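Local atomic coordinates of cyclopropane-fatty-acyl-phospholipid synthase 1 (Mycobacterium tuberculosis, PDB entry 1KPH), a protein that converts a double bond at the distal position of alpha mycolic acids into a cyclopropane ring, using S-adenosyl-L-methionine as methylene donor. Residues A[152-157]-A[218-223]; A[180-185]-A[275-280]. All coordinates share one frame; numbering follows the deposited sequence.

Contact 1 (A[152-157]-A[218-223]); sequences SLAHRL and NGFTVT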
loop_
_atom_site.group_PDB
_atom_site.type_symbol
_atom_site.label_atom_id
_atom_site.label_comp_id
_atom_site.label_asym_id
_atom_site.label_seq_id
_atom_site.Cartn_x
_atom_site.Cartn_y
_atom_site.Cartn_z
ATOM N N SER A 152 -5.183 11.174 -13.713
ATOM C CA SER A 152 -5.089 11.639 -15.088
ATOM C C SER A 152 -4.160 10.684 -15.833
ATOM O O SER A 152 -4.492 10.187 -16.909
ATOM C CB SER A 152 -4.524 13.064 -15.135
ATOM O OG SER A 152 -4.386 13.520 -16.472
ATOM N N LEU A 153 -2.997 10.427 -15.240
ATOM C CA LEU A 153 -2.009 9.527 -15.829
ATOM C C LEU A 153 -2.575 8.119 -15.939
ATOM O O LEU A 153 -2.453 7.468 -16.978
ATOM C CB LEU A 153 -0.736 9.495 -14.977
ATOM C CG LEU A 153 0.356 8.506 -15.405
ATOM C CD1 LEU A 153 0.835 8.834 -16.812
ATOM C CD2 LEU A 153 1.515 8.562 -14.422
ATOM N N ALA A 154 -3.192 7.653 -14.858
ATOM C CA ALA A 154 -3.780 6.320 -14.830
ATOM C C ALA A 154 -4.757 6.135 -15.987
ATOM O O ALA A 154 -4.711 5.133 -16.697
ATOM C CB ALA A 154 -4.493 6.095 -13.503
ATOM N N HIS A 155 -5.638 7.108 -16.180
ATOM C CA HIS A 155 -6.624 7.025 -17.247
ATOM C C HIS A 155 -5.964 7.080 -18.620
ATOM O O HIS A 155 -6.416 6.431 -19.564
ATOM C CB HIS A 155 -7.644 8.158 -17.103
ATOM C CG HIS A 155 -8.840 8.012 -17.994
ATOM N ND1 HIS A 155 -8.816 8.337 -19.332
ATOM C CD2 HIS A 155 -10.089 7.558 -17.739
ATOM C CE1 HIS A 155 -10.001 8.089 -19.865
ATOM N NE2 HIS A 155 -10.791 7.615 -18.918
ATOM N N ARG A 156 -4.884 7.845 -18.726
ATOM C CA ARG A 156 -4.174 7.982 -19.993
ATOM C C ARG A 156 -3.392 6.727 -20.389
ATOM O O ARG A 156 -3.325 6.377 -21.567
ATOM C CB ARG A 156 -3.227 9.187 -19.931
ATOM C CG ARG A 156 -2.450 9.432 -21.219
ATOM C CD ARG A 156 -1.632 10.711 -21.145
ATOM N NE ARG A 156 -0.703 10.710 -20.019
ATOM C CZ ARG A 156 0.130 11.707 -19.739
ATOM N NH1 ARG A 156 0.153 12.789 -20.509
ATOM N NH2 ARG A 156 0.935 11.630 -18.687
ATOM N N LEU A 157 -2.815 6.043 -19.407
ATOM C CA LEU A 157 -2.022 4.844 -19.680
ATOM C C LEU A 157 -2.832 3.568 -19.915
ATOM O O LEU A 157 -2.324 2.610 -20.497
ATOM C CB LEU A 157 -1.025 4.607 -18.541
ATOM C CG LEU A 157 -0.060 5.752 -18.215
ATOM C CD1 LEU A 157 0.932 5.288 -17.165
ATOM C CD2 LEU A 157 0.674 6.200 -19.474
ATOM N N ASN A 218 -11.606 12.490 -13.589
ATOM C CA ASN A 218 -10.617 12.081 -14.573
ATOM C C ASN A 218 -11.107 10.989 -15.512
ATOM O O ASN A 218 -10.310 10.316 -16.170
ATOM C CB ASN A 218 -9.327 11.660 -13.872
ATOM C CG ASN A 218 -8.508 12.851 -13.415
ATOM O OD1 ASN A 218 -7.967 13.592 -14.234
ATOM N ND2 ASN A 218 -8.424 13.051 -12.106
ATOM N N GLY A 219 -12.425 10.814 -15.563
ATOM C CA GLY A 219 -13.010 9.838 -16.462
ATOM C C GLY A 219 -13.256 8.423 -15.985
ATOM O O GLY A 219 -13.673 7.582 -16.782
ATOM N N PHE A 220 -13.013 8.141 -14.709
ATOM C CA PHE A 220 -13.236 6.794 -14.197
ATOM C C PHE A 220 -14.609 6.610 -13.575
ATOM O O PHE A 220 -15.241 7.563 -13.117
ATOM C CB PHE A 220 -12.199 6.422 -13.137
ATOM C CG PHE A 220 -10.832 6.162 -13.678
ATOM C CD1 PHE A 220 -9.826 7.112 -13.545
ATOM C CD2 PHE A 220 -10.539 4.954 -14.298
ATOM C CE1 PHE A 220 -8.545 6.862 -14.022
ATOM C CE2 PHE A 220 -9.266 4.693 -14.779
ATOM C CZ PHE A 220 -8.263 5.649 -14.640
ATOM N N THR A 221 -15.049 5.358 -13.560
ATOM C CA THR A 221 -16.316 4.978 -12.962
ATOM C C THR A 221 -15.979 3.967 -11.870
ATOM O O THR A 221 -15.555 2.846 -12.159
ATOM C CB THR A 221 -17.248 4.317 -13.991
ATOM O OG1 THR A 221 -17.726 5.310 -14.909
ATOM C CG2 THR A 221 -18.427 3.660 -13.296
ATOM N N VAL A 222 -16.146 4.377 -10.617
ATOM C CA VAL A 222 -15.861 3.504 -9.485
ATOM C C VAL A 222 -17.008 2.510 -9.340
ATOM O O VAL A 222 -18.061 2.841 -8.799
ATOM C CB VAL A 222 -15.720 4.328 -8.191
ATOM C CG1 VAL A 222 -15.322 3.427 -7.030
ATOM C CG2 VAL A 222 -14.698 5.430 -8.400
ATOM N N THR A 223 -16.796 1.291 -9.824
ATOM C CA THR A 223 -17.823 0.253 -9.779
ATOM C C THR A 223 -17.952 -0.493 -8.455
ATOM O O THR A 223 -18.906 -1.246 -8.262
ATOM C CB THR A 223 -17.611 -0.765 -10.915
ATOM O OG1 THR A 223 -16.271 -1.276 -10.863
ATOM C CG2 THR A 223 -17.841 -0.094 -12.269
HETATM O O HOH W 1 -7.642 12.730 -17.074
#

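Contact 2 (A[180-185]-A[275-280]); sequences RGLPMS and IGYIDV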
loop_
_atom_site.group_PDB
_atom_site.type_symbol
_atom_site.label_atom_id
_atom_site.label_comp_id
_atom_site.label_asym_id
_atom_site.label_seq_id
_atom_site.Cartn_x
_atom_site.Cartn_y
_atom_site.Cartn_z
ATOM N N ARG A 180 -19.298 11.916 14.768
ATOM C CA ARG A 180 -19.421 10.467 14.637
ATOM C C ARG A 180 -19.557 9.855 16.027
ATOM O O ARG A 180 -19.541 8.635 16.185
ATOM C CB ARG A 180 -18.178 9.893 13.951
ATOM C CG ARG A 180 -17.883 10.484 12.582
ATOM C CD ARG A 180 -18.580 9.726 11.463
ATOM N NE ARG A 180 -18.081 8.357 11.344
ATOM C CZ ARG A 180 -18.245 7.589 10.269
ATOM N NH1 ARG A 180 -18.895 8.052 9.209
ATOM N NH2 ARG A 180 -17.756 6.357 10.253
ATOM N N GLY A 181 -19.691 10.715 17.032
ATOM C CA GLY A 181 -19.814 10.239 18.397
ATOM C C GLY A 181 -18.526 9.560 18.809
ATOM O O GLY A 181 -18.523 8.637 19.623
ATOM N N LEU A 182 -17.423 10.030 18.235
ATOM C CA LEU A 182 -16.109 9.473 18.518
ATOM C C LEU A 182 -15.306 10.377 19.448
ATOM O O LEU A 182 -14.937 11.492 19.078
ATOM C CB LEU A 182 -15.344 9.269 17.209
ATOM C CG LEU A 182 -15.992 8.334 16.183
ATOM C CD1 LEU A 182 -15.200 8.366 14.885
ATOM C CD2 LEU A 182 -16.058 6.918 16.741
ATOM N N PRO A 183 -15.026 9.904 20.673
ATOM C CA PRO A 183 -14.259 10.685 21.646
ATOM C C PRO A 183 -12.808 10.824 21.196
ATOM O O PRO A 183 -12.522 10.798 19.999
ATOM C CB PRO A 183 -14.392 9.859 22.922
ATOM C CG PRO A 183 -14.420 8.459 22.393
ATOM C CD PRO A 183 -15.370 8.579 21.220
ATOM N N MET A 184 -11.900 10.976 22.154
ATOM C CA MET A 184 -10.479 11.096 21.846
ATOM C C MET A 184 -10.180 12.314 20.975
ATOM O O MET A 184 -9.703 13.333 21.476
ATOM C CB MET A 184 -10.009 9.820 21.149
ATOM C CG MET A 184 -10.426 8.559 21.889
ATOM S SD MET A 184 -10.293 7.073 20.886
ATOM C CE MET A 184 -8.620 6.538 21.312
ATOM N N SER A 185 -10.464 12.199 19.678
ATOM C CA SER A 185 -10.239 13.276 18.712
ATOM C C SER A 185 -8.851 13.892 18.855
ATOM O O SER A 185 -7.960 13.613 18.052
ATOM C CB SER A 185 -11.314 14.361 18.860
ATOM O OG SER A 185 -11.327 14.911 20.167
ATOM N N ILE A 275 -11.348 1.202 16.559
ATOM C CA ILE A 275 -12.396 2.150 16.935
ATOM C C ILE A 275 -13.096 2.800 15.738
ATOM O O ILE A 275 -14.165 3.394 15.885
ATOM C CB ILE A 275 -11.839 3.255 17.867
ATOM C CG1 ILE A 275 -12.982 4.143 18.361
ATOM C CG2 ILE A 275 -10.797 4.084 17.137
ATOM C CD1 ILE A 275 -12.574 5.132 19.429
ATOM N N GLY A 276 -12.490 2.699 14.558
ATOM C CA GLY A 276 -13.111 3.255 13.370
ATOM C C GLY A 276 -12.751 4.656 12.906
ATOM O O GLY A 276 -13.446 5.203 12.049
ATOM N N TYR A 277 -11.687 5.248 13.441
ATOM C CA TYR A 277 -11.310 6.592 13.007
ATOM C C TYR A 277 -10.700 6.556 11.614
ATOM O O TYR A 277 -10.692 7.559 10.906
ATOM C CB TYR A 277 -10.329 7.245 13.987
ATOM C CG TYR A 277 -10.957 7.628 15.308
ATOM C CD1 TYR A 277 -10.345 8.553 16.156
ATOM C CD2 TYR A 277 -12.157 7.050 15.720
ATOM C CE1 TYR A 277 -10.919 8.891 17.383
ATOM C CE2 TYR A 277 -12.735 7.378 16.938
ATOM C CZ TYR A 277 -12.115 8.296 17.765
ATOM O OH TYR A 277 -12.700 8.603 18.972
ATOM N N ILE A 278 -10.182 5.396 11.228
ATOM C CA ILE A 278 -9.597 5.235 9.903
ATOM C C ILE A 278 -10.133 3.966 9.263
ATOM O O ILE A 278 -10.554 3.037 9.951
ATOM C CB ILE A 278 -8.054 5.193 9.956
ATOM C CG1 ILE A 278 -7.587 4.163 10.983
ATOM C CG2 ILE A 278 -7.515 6.582 10.289
ATOM C CD1 ILE A 278 -6.083 4.140 11.166
ATOM N N ASP A 279 -10.120 3.942 7.936
ATOM C CA ASP A 279 -10.640 2.820 7.166
ATOM C C ASP A 279 -9.628 2.500 6.065
ATOM O O ASP A 279 -8.622 3.196 5.914
ATOM C CB ASP A 279 -11.989 3.241 6.554
ATOM C CG ASP A 279 -12.822 2.067 6.049
ATOM O OD1 ASP A 279 -12.345 0.915 6.051
ATOM O OD2 ASP A 279 -13.978 2.313 5.640
ATOM N N VAL A 280 -9.882 1.433 5.319
ATOM C CA VAL A 280 -9.015 1.047 4.210
ATOM C C VAL A 280 -9.955 0.468 3.161
ATOM O O VAL A 280 -10.778 -0.402 3.456
ATOM C CB VAL A 280 -7.934 0.009 4.639
ATOM C CG1 VAL A 280 -8.581 -1.244 5.199
ATOM C CG2 VAL A 280 -7.045 -0.329 3.448
#

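Contact 1 (A[152-157]-A[218-223])
A Schellman motif ends helix 208-217 and turns the chain into strand 221-227, at the edge of the mixed sheet of this Rossmann-like methyltransferase; the turn rests on the last turns of helix 147-157. Gly219 is the C-prime residue, with phi 91°. Here a side chain would jam against the preceding carbonyl and run into His155, so glycine suits both the turn and the close approach of the imidazole.

The two rings carry the contact. His155 has CG anti to its backbone N (chi1 -169°), which lays the imidazole alongside Phe220, the two side chains running past each other in opposite directions. Its edge points at the face of the phenyl ring, with centroids 5.0 Å apart and planes at 76°, a T-shaped stack in which His155 CD2 stands over the centre of the Phe220 ring. Asn218 O lies over one imidazole face, 3.2 Å from His155 CD2, while Gly219 O sits near the imidazole plane at the edge. The tip of the phenyl ring meets the helix backbone: Phe220 CZ is 3.4 Å from His155 CA. Ala154, with only a methyl group, lets the ring come in this close, its CB 4.0 Å from Phe220 CZ.

At the other end a water donates to Asn218 OD1 (3.0 Å) and makes a weak bond with Ser152 OG. Asn218 ND2 bonds to Cys214 O and Asp148 OD2, tying the two helices together. Phe220 also packs on Phe151 of helix 147-157, Ala215 of helix 208-217 and Cys285 of strand 278-286.

Contact 2 (A[180-185]-A[275-280])
The backbones stay well apart, Leu182 CA and Tyr277 CA being 7.9 Å from each other, so the gap between the irregular loop 180-185 and the turn that leads from helix 256-275 into strand 278-286 is spanned by side chains, one of which reaches a backbone carbonyl of the loop. That turn is a Schellman motif with Gly276 as C-prime residue; its positive phi would press a side chain against the preceding carbonyl, which calls for glycine.

Tyr277 is the central side chain. With CG anti to its carbonyl carbon, it sends its hydroxyl into the loop, where Tyr277 OH donates a very short hydrogen bond of 2.4 Å to Pro183 O. The hydroxyl stands above the carbonyl plane, 60° out of it, with a C=O...donor angle of 114°, so the fit is tight and probably strained. A tyrosine fits here because its ring is largely apolar while its tip can satisfy a loop carbonyl. Leu182 and Tyr277 reach toward each other: Leu182 CB, CG and both methyls lie against Tyr277 CE2, with CB closest at 3.2 Å. The ring also makes an edge-to-face pair with Phe188 of helix 186-199.

Met184 crosses Tyr277 obliquely in a Met-aromatic contact, its SD 4.6 Å from the ring centroid and 46° off the normal. Its flexible thioether suits this exposed position, touching aromatic and aliphatic partners together. With CG1 anti to its backbone N, Ile275 reaches toward it end to end, placing Ile275 CD1 3.3 Å from Met184 SD.

How the contacts relate
Both contacts involve neighbouring strands of one mixed sheet: 218-223 enters the outermost strand 221-227, and 275-280 enters its antiparallel neighbour 278-286. In each, a Schellman motif with glycine at C-prime brings an aromatic residue against an earlier segment. Their centres lie 30 Å apart, their nearest atoms about 12 Å. Contact 1 is on the cofactor side, where the Ala154 side chain is about 12 Å from bound S-adenosylhomocysteine. Contact 2 lies toward the didecyl-dimethyl-ammonium pocket, which probably marks where the acyl chain binds; the Tyr277 side chain is about 8 Å from that ligand and about 10 Å from that of Cys269, the probable active-site residue. The strand after the turn carries Ile278, which touches the ligand, and Val280 of the carbonate pocket.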